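Local coordinates for protein Rik1-associated factor 1 (Schizosaccharomyces pombe, PDB 4O9D) that is a subunit of the Clr4 methyltransferase complex, which contributes to heterochromatin establishment by methylating histone H3, this chain being the protein's WD-repeat propeller, at residues E234-V246 and D280-L292. Numbering follows the deposited sequence.
Sequences EAFTSLYMHPSQV and DINHATISNSGIL
Two neighbouring blades of the WD-repeat beta-propeller meet where strand 235-241, the first of its four-stranded sheet, runs beside strand 281-286, the first of the next sheet and part of WD repeat 2. Their axes approach to 5.8 Å at 35°, and Thr237, Ser238 and Tyr240 turn toward the other strand. Thr237 OG1 lies 2.8 Å from Ile281 O and donates to it from above the carbonyl plane; the same hydroxyl also bonds Ser251 in strand 247-253. Ser238 OG, anti to the backbone N and beside the carbonyl carbon, accepts the N-H of Ala284 over 3.1 Å in a nearly straight bond (172°). Tyr240 fills the middle. With CG anti to the backbone N, its ring face meets Thr285 CB, which stands 4.0 Å from the ring centroid and 7° off the normal: a CH-pi contact. One water joins Tyr240 OH to Ile286 O and Asn288 OD1, donating to the latter two, while Asn288 ND2 bonds Gly348 O. A leucine in place of Tyr240 would probably lose the CH-pi contact with Thr285 and leave the bridging water without its phenolic partner. Beyond the strand, His242 brings its ring edge to the type I turn from Ser287 to Gly290: NE2 donates weakly to Ser287 O (2.8 Å) and to Asn288 O (3.0 Å), both near the ring plane. Ser244 OG, 2.9 Å from His242 ND1, holds the other ring nitrogen, while Ile286 CG2 packs 3.6 Å from His242 CD2. The polar join between the blades thus rests on Thr237 and Ser238 hydroxyls bonded to main-chain atoms, one imidazole N-H shared weakly between two turn carbonyls, and a bridging water, without a salt bridge between the two segments.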
ATOM      1  N   GLU A 234       9.313  -8.616  16.284  1.00 22.10           N
ATOM      2  CA  GLU A 234      10.038  -7.743  15.361  1.00 22.21           C
ATOM      3  C   GLU A 234       8.968  -6.840  14.729  1.00 24.68           C
ATOM      4  O   GLU A 234       7.797  -7.220  14.659  1.00 21.62           O
ATOM      5  CB  GLU A 234      10.740  -8.563  14.258  1.00 22.35           C
ATOM      6  CG  GLU A 234      11.740  -9.617  14.793  1.00 24.27           C
ATOM      7  CD  GLU A 234      12.195 -10.638  13.743  1.00 27.59           C
ATOM      8  OE1 GLU A 234      11.633 -10.706  12.618  1.00 26.18           O
ATOM      9  OE2 GLU A 234      13.118 -11.398  14.069  1.00 28.28           O
ATOM     10  N   ALA A 235       9.369  -5.657  14.284  1.00 24.35           N
ATOM     11  CA  ALA A 235       8.438  -4.680  13.716  1.00 23.06           C
ATOM     12  C   ALA A 235       8.220  -4.984  12.241  1.00 22.20           C
ATOM     13  O   ALA A 235       9.109  -4.761  11.407  1.00 24.25           O
ATOM     14  CB  ALA A 235       8.984  -3.269  13.884  1.00 23.70           C
ATOM     15  N   PHE A 236       7.032  -5.462  11.916  1.00 21.27           N
ATOM     16  CA  PHE A 236       6.710  -5.784  10.544  1.00 21.01           C
ATOM     17  C   PHE A 236       6.348  -4.534   9.762  1.00 20.75           C
ATOM     18  O   PHE A 236       5.623  -3.667  10.248  1.00 22.32           O
ATOM     19  CB  PHE A 236       5.631  -6.860  10.475  1.00 21.32           C
ATOM     20  CG  PHE A 236       6.171  -8.217  10.780  1.00 22.58           C
ATOM     21  CD1 PHE A 236       6.452  -8.584  12.086  1.00 22.42           C
ATOM     22  CD2 PHE A 236       6.470  -9.099   9.764  1.00 19.08           C
ATOM     23  CE1 PHE A 236       7.016  -9.815  12.364  1.00 24.06           C
ATOM     24  CE2 PHE A 236       7.032 -10.330  10.040  1.00 20.88           C
ATOM     25  CZ  PHE A 236       7.305 -10.689  11.325  1.00 22.05           C
ATOM     26  N   THR A 237       6.896  -4.465   8.551  1.00 20.23           N
ATOM     27  CA  THR A 237       6.864  -3.275   7.733  1.00 21.29           C
ATOM     28  C   THR A 237       6.104  -3.480   6.431  1.00 22.23           C
ATOM     29  O   THR A 237       5.632  -2.523   5.849  1.00 21.93           O
ATOM     30  CB  THR A 237       8.302  -2.775   7.384  1.00 24.20           C
ATOM     31  OG1 THR A 237       9.047  -3.797   6.686  1.00 23.39           O
ATOM     32  CG2 THR A 237       9.066  -2.368   8.648  1.00 22.38           C
ATOM     33  N   SER A 238       5.963  -4.716   5.965  1.00 19.69           N
ATOM     34  CA  SER A 238       5.347  -4.886   4.664  1.00 20.00           C
ATOM     35  C   SER A 238       4.851  -6.323   4.445  1.00 17.34           C
ATOM     36  O   SER A 238       5.477  -7.255   4.898  1.00 16.98           O
ATOM     37  CB  SER A 238       6.400  -4.508   3.606  1.00 20.58           C
ATOM     38  OG  SER A 238       6.074  -5.020   2.349  1.00 26.44           O
ATOM     39  N   LEU A 239       3.729  -6.469   3.742  1.00 16.89           N
ATOM     40  CA  LEU A 239       3.093  -7.763   3.463  1.00 14.08           C
ATOM     41  C   LEU A 239       2.753  -7.773   2.000  1.00 22.49           C
ATOM     42  O   LEU A 239       2.202  -6.780   1.483  1.00 21.50           O
ATOM     43  CB  LEU A 239       1.753  -7.907   4.230  1.00 20.10           C
ATOM     44  CG  LEU A 239       1.703  -7.987   5.746  1.00 23.43           C
ATOM     45  CD1 LEU A 239       0.221  -8.230   6.221  1.00 24.00           C
ATOM     46  CD2 LEU A 239       2.566  -9.099   6.284  1.00 20.00           C
ATOM     47  N   TYR A 240       3.072  -8.865   1.316  1.00 22.02           N
ATOM     48  CA  TYR A 240       2.791  -8.931  -0.109  1.00 21.20           C
ATOM     49  C   TYR A 240       2.337 -10.338  -0.477  1.00 19.03           C
ATOM     50  O   TYR A 240       3.068 -11.288  -0.238  1.00 22.11           O
ATOM     51  CB  TYR A 240       4.040  -8.534  -0.916  1.00 20.77           C
ATOM     52  CG  TYR A 240       3.865  -8.579  -2.400  1.00 20.81           C
ATOM     53  CD1 TYR A 240       3.897  -9.792  -3.088  1.00 21.04           C
ATOM     54  CD2 TYR A 240       3.696  -7.410  -3.135  1.00 25.94           C
ATOM     55  CE1 TYR A 240       3.770  -9.837  -4.478  1.00 22.72           C
ATOM     56  CE2 TYR A 240       3.573  -7.447  -4.542  1.00 26.22           C
ATOM     57  CZ  TYR A 240       3.602  -8.668  -5.196  1.00 23.70           C
ATOM     58  OH  TYR A 240       3.438  -8.725  -6.561  1.00 29.24           O
ATOM     59  N   MET A 241       1.142 -10.451  -1.058  1.00 20.00           N
ATOM     60  CA  MET A 241       0.569 -11.746  -1.450  1.00 19.66           C
ATOM     61  C   MET A 241       0.849 -12.037  -2.950  1.00 24.07           C
ATOM     62  O   MET A 241       0.575 -11.199  -3.824  1.00 21.71           O
ATOM     63  CB  MET A 241      -0.953 -11.747  -1.177  1.00 22.34           C
ATOM     64  CG  MET A 241      -1.678 -13.026  -1.622  1.00 23.33           C
ATOM     65  SD  MET A 241      -1.317 -14.447  -0.531  1.00 28.25           S
ATOM     66  CE  MET A 241      -2.196 -13.958   0.965  1.00 26.03           C
ATOM     67  N   HIS A 242       1.407 -13.207  -3.255  1.00 23.69           N
ATOM     68  CA  HIS A 242       1.590 -13.581  -4.654  1.00 24.46           C
ATOM     69  C   HIS A 242       0.233 -13.637  -5.367  1.00 24.12           C
ATOM     70  O   HIS A 242      -0.788 -14.021  -4.766  1.00 23.92           O
ATOM     71  CB  HIS A 242       2.357 -14.893  -4.790  1.00 25.59           C
ATOM     72  CG  HIS A 242       2.888 -15.127  -6.162  1.00 24.88           C
ATOM     73  ND1 HIS A 242       2.263 -15.949  -7.073  1.00 28.87           N
ATOM     74  CD2 HIS A 242       3.980 -14.631  -6.790  1.00 25.77           C
ATOM     75  CE1 HIS A 242       2.946 -15.949  -8.205  1.00 25.83           C
ATOM     76  NE2 HIS A 242       3.997 -15.168  -8.055  1.00 28.30           N
ATOM     77  N   PRO A 243       0.203 -13.226  -6.644  1.00 24.52           N
ATOM     78  CA  PRO A 243      -1.041 -13.215  -7.438  1.00 30.82           C
ATOM     79  C   PRO A 243      -1.697 -14.606  -7.533  1.00 28.00           C
ATOM     80  O   PRO A 243      -2.878 -14.704  -7.827  1.00 28.07           O
ATOM     81  CB  PRO A 243      -0.564 -12.798  -8.850  1.00 32.26           C
ATOM     82  CG  PRO A 243       0.725 -12.105  -8.644  1.00 28.92           C
ATOM     83  CD  PRO A 243       1.360 -12.744  -7.429  1.00 27.53           C
ATOM     84  N   SER A 244      -0.926 -15.664  -7.319  1.00 24.64           N
ATOM     85  CA  SER A 244      -1.474 -17.024  -7.322  1.00 26.77           C
ATOM     86  C   SER A 244      -2.060 -17.367  -5.958  1.00 27.17           C
ATOM     87  O   SER A 244      -2.715 -18.395  -5.793  1.00 26.15           O
ATOM     88  CB  SER A 244      -0.385 -18.032  -7.628  1.00 27.32           C
ATOM     89  OG  SER A 244       0.450 -18.173  -6.486  1.00 27.77           O
ATOM     90  N   GLN A 245      -1.795 -16.494  -4.990  1.00 26.69           N
ATOM     91  CA  GLN A 245      -2.219 -16.660  -3.604  1.00 25.90           C
ATOM     92  C   GLN A 245      -1.736 -17.978  -2.957  1.00 25.70           C
ATOM     93  O   GLN A 245      -2.314 -18.436  -1.983  1.00 24.94           O
ATOM     94  CB  GLN A 245      -3.744 -16.490  -3.516  1.00 32.20           C
ATOM     95  CG  GLN A 245      -4.252 -15.183  -4.239  1.00 29.94           C
ATOM     96  CD  GLN A 245      -5.778 -15.003  -4.207  1.00 36.58           C
ATOM     97  OE1 GLN A 245      -6.499 -15.790  -3.601  1.00 38.01           O
ATOM     98  NE2 GLN A 245      -6.266 -13.950  -4.863  1.00 37.62           N
ATOM     99  N   VAL A 246      -0.664 -18.571  -3.478  1.00 26.46           N
ATOM    100  CA  VAL A 246      -0.079 -19.763  -2.845  1.00 25.67           C
ATOM    101  C   VAL A 246       0.814 -19.389  -1.658  1.00 27.62           C
ATOM    102  O   VAL A 246       1.152 -20.231  -0.815  1.00 27.68           O
ATOM    103  CB  VAL A 246       0.739 -20.627  -3.868  1.00 30.62           C
ATOM    104  CG1 VAL A 246      -0.128 -20.979  -5.097  1.00 25.15           C
ATOM    105  CG2 VAL A 246       2.011 -19.900  -4.299  1.00 32.02           C
ATOM    106  N   ASP A 280      16.234  -0.657   7.537  1.00 31.51           N
ATOM    107  CA  ASP A 280      14.830  -0.266   7.467  1.00 30.38           C
ATOM    108  C   ASP A 280      14.226  -0.735   6.152  1.00 31.45           C
ATOM    109  O   ASP A 280      14.474  -0.134   5.100  1.00 26.66           O
ATOM    110  CB  ASP A 280      14.697   1.262   7.581  1.00 29.03           C
ATOM    111  CG  ASP A 280      13.271   1.709   7.919  1.00 36.22           C
ATOM    112  OD1 ASP A 280      12.303   0.932   7.708  1.00 32.40           O
ATOM    113  OD2 ASP A 280      13.124   2.852   8.396  1.00 33.99           O
ATOM    114  N   ILE A 281      13.427  -1.799   6.195  1.00 27.06           N
ATOM    115  CA  ILE A 281      12.821  -2.307   4.966  1.00 23.99           C
ATOM    116  C   ILE A 281      11.457  -1.633   4.744  1.00 23.63           C
ATOM    117  O   ILE A 281      10.550  -1.692   5.614  1.00 22.59           O
ATOM    118  CB  ILE A 281      12.624  -3.850   5.001  1.00 24.71           C
ATOM    119  CG1 ILE A 281      13.942  -4.591   5.236  1.00 25.32           C
ATOM    120  CG2 ILE A 281      11.969  -4.335   3.709  1.00 24.14           C
ATOM    121  CD1 ILE A 281      13.749  -6.133   5.225  1.00 25.29           C
ATOM    122  N   ASN A 282      11.303  -0.993   3.584  1.00 23.16           N
ATOM    123  CA  ASN A 282      10.036  -0.353   3.214  1.00 22.67           C
ATOM    124  C   ASN A 282       9.079  -1.331   2.516  1.00 26.52           C
ATOM    125  O   ASN A 282       7.871  -1.288   2.764  1.00 22.74           O
ATOM    126  CB  ASN A 282      10.255   0.829   2.258  1.00 25.49           C
ATOM    127  CG  ASN A 282      10.906   2.040   2.927  1.00 29.07           C
ATOM    128  OD1 ASN A 282      10.900   2.189   4.140  1.00 29.35           O
ATOM    129  ND2 ASN A 282      11.468   2.913   2.111  1.00 29.77           N
ATOM    130  N   HIS A 283       9.603  -2.186   1.627  1.00 21.04           N
ATOM    131  CA  HIS A 283       8.740  -3.041   0.801  1.00 24.23           C
ATOM    132  C   HIS A 283       9.417  -4.369   0.484  1.00 23.45           C
ATOM    133  O   HIS A 283      10.576  -4.388   0.038  1.00 23.70           O
ATOM    134  CB  HIS A 283       8.394  -2.358  -0.546  1.00 19.36           C
ATOM    135  CG  HIS A 283       7.663  -1.062  -0.404  1.00 24.24           C
ATOM    136  ND1 HIS A 283       6.340  -0.998  -0.031  1.00 27.04           N
ATOM    137  CD2 HIS A 283       8.074   0.223  -0.566  1.00 20.76           C
ATOM    138  CE1 HIS A 283       5.965   0.270   0.047  1.00 30.59           C
ATOM    139  NE2 HIS A 283       6.991   1.030  -0.288  1.00 25.08           N
ATOM    140  N   ALA A 284       8.687  -5.464   0.681  1.00 17.87           N
ATOM    141  CA  ALA A 284       9.126  -6.779   0.207  1.00 19.20           C
ATOM    142  C   ALA A 284       8.154  -7.278  -0.855  1.00 20.86           C
ATOM    143  O   ALA A 284       6.943  -7.005  -0.756  1.00 20.41           O
ATOM    144  CB  ALA A 284       9.172  -7.760   1.368  1.00 18.97           C
ATOM    145  N   THR A 285       8.647  -8.008  -1.865  1.00 18.89           N
ATOM    146  CA  THR A 285       7.737  -8.616  -2.848  1.00 22.71           C
ATOM    147  C   THR A 285       8.138 -10.048  -3.190  1.00 24.32           C
ATOM    148  O   THR A 285       9.165 -10.561  -2.732  1.00 19.65           O
ATOM    149  CB  THR A 285       7.640  -7.816  -4.201  1.00 21.42           C
ATOM    150  OG1 THR A 285       8.818  -8.052  -4.988  1.00 21.94           O
ATOM    151  CG2 THR A 285       7.469  -6.321  -3.940  1.00 19.93           C
ATOM    152  N   ILE A 286       7.276 -10.704  -3.955  1.00 22.97           N
ATOM    153  CA  ILE A 286       7.635 -11.950  -4.616  1.00 24.41           C
ATOM    154  C   ILE A 286       7.447 -11.713  -6.098  1.00 20.18           C
ATOM    155  O   ILE A 286       6.445 -11.105  -6.484  1.00 21.40           O
ATOM    156  CB  ILE A 286       6.668 -13.096  -4.256  1.00 25.09           C
ATOM    157  CG1 ILE A 286       6.628 -13.351  -2.753  1.00 26.65           C
ATOM    158  CG2 ILE A 286       7.079 -14.357  -5.006  1.00 22.59           C
ATOM    159  CD1 ILE A 286       5.388 -14.146  -2.312  1.00 25.75           C
ATOM    160  N   SER A 287       8.333 -12.247  -6.933  1.00 20.00           N
ATOM    161  CA  SER A 287       8.163 -12.124  -8.383  1.00 23.52           C
ATOM    162  C   SER A 287       6.888 -12.793  -8.871  1.00 25.70           C
ATOM    163  O   SER A 287       6.338 -13.667  -8.205  1.00 23.62           O
ATOM    164  CB  SER A 287       9.371 -12.712  -9.151  1.00 27.92           C
ATOM    165  OG  SER A 287       9.477 -14.117  -8.955  1.00 28.36           O
ATOM    166  N   ASN A 288       6.397 -12.360 -10.036  1.00 23.27           N
ATOM    167  CA  ASN A 288       5.265 -13.025 -10.660  1.00 27.48           C
ATOM    168  C   ASN A 288       5.561 -14.495 -10.959  1.00 23.76           C
ATOM    169  O   ASN A 288       4.648 -15.313 -10.931  1.00 29.97           O
ATOM    170  CB  ASN A 288       4.830 -12.307 -11.938  1.00 27.08           C
ATOM    171  CG  ASN A 288       4.202 -10.936 -11.657  1.00 34.51           C
ATOM    172  OD1 ASN A 288       3.684 -10.682 -10.556  1.00 25.79           O
ATOM    173  ND2 ASN A 288       4.249 -10.048 -12.654  1.00 25.92           N
ATOM    174  N   SER A 289       6.819 -14.819 -11.254  1.00 27.59           N
ATOM    175  CA  SER A 289       7.238 -16.206 -11.506  1.00 26.78           C
ATOM    176  C   SER A 289       7.119 -17.053 -10.237  1.00 30.64           C
ATOM    177  O   SER A 289       7.005 -18.282 -10.309  1.00 28.36           O
ATOM    178  CB  SER A 289       8.690 -16.234 -11.992  1.00 33.19           C
ATOM    179  OG  SER A 289       9.564 -15.689 -11.015  1.00 28.99           O
ATOM    180  N   GLY A 290       7.142 -16.381  -9.082  1.00 25.95           N
ATOM    181  CA  GLY A 290       6.924 -17.013  -7.793  1.00 25.70           C
ATOM    182  C   GLY A 290       8.210 -17.427  -7.116  1.00 25.27           C
ATOM    183  O   GLY A 290       8.184 -17.927  -5.988  1.00 28.23           O
ATOM    184  N   ILE A 291       9.336 -17.226  -7.808  1.00 24.91           N
ATOM    185  CA  ILE A 291      10.631 -17.741  -7.378  1.00 27.45           C
ATOM    186  C   ILE A 291      11.572 -16.701  -6.766  1.00 28.70           C
ATOM    187  O   ILE A 291      12.490 -17.057  -6.033  1.00 29.30           O
ATOM    188  CB  ILE A 291      11.388 -18.365  -8.566  1.00 33.41           C
ATOM    189  CG1 ILE A 291      10.610 -19.538  -9.139  1.00 40.28           C
ATOM    190  CG2 ILE A 291      12.753 -18.861  -8.120  1.00 40.79           C
ATOM    191  CD1 ILE A 291      10.375 -20.647  -8.147  1.00 41.88           C
ATOM    192  N   LEU A 292      11.391 -15.422  -7.078  1.00 23.80           N
ATOM    193  CA  LEU A 292      12.298 -14.424  -6.525  1.00 27.00           C
ATOM    194  C   LEU A 292      11.602 -13.640  -5.423  1.00 23.06           C
ATOM    195  O   LEU A 292      10.391 -13.431  -5.463  1.00 24.73           O
ATOM    196  CB  LEU A 292      12.816 -13.460  -7.597  1.00 24.74           C
ATOM    197  CG  LEU A 292      13.461 -14.100  -8.839  1.00 26.24           C
ATOM    198  CD1 LEU A 292      13.875 -13.028  -9.829  1.00 33.26           C
ATOM    199  CD2 LEU A 292      14.671 -14.963  -8.473  1.00 26.36           C
TER
HETATM  200  O   HOH W   1       4.415  -2.513   0.963  1.00 30.22           O
HETATM  201  O   HOH W   2       4.272 -10.848  -7.917  1.00 23.75           O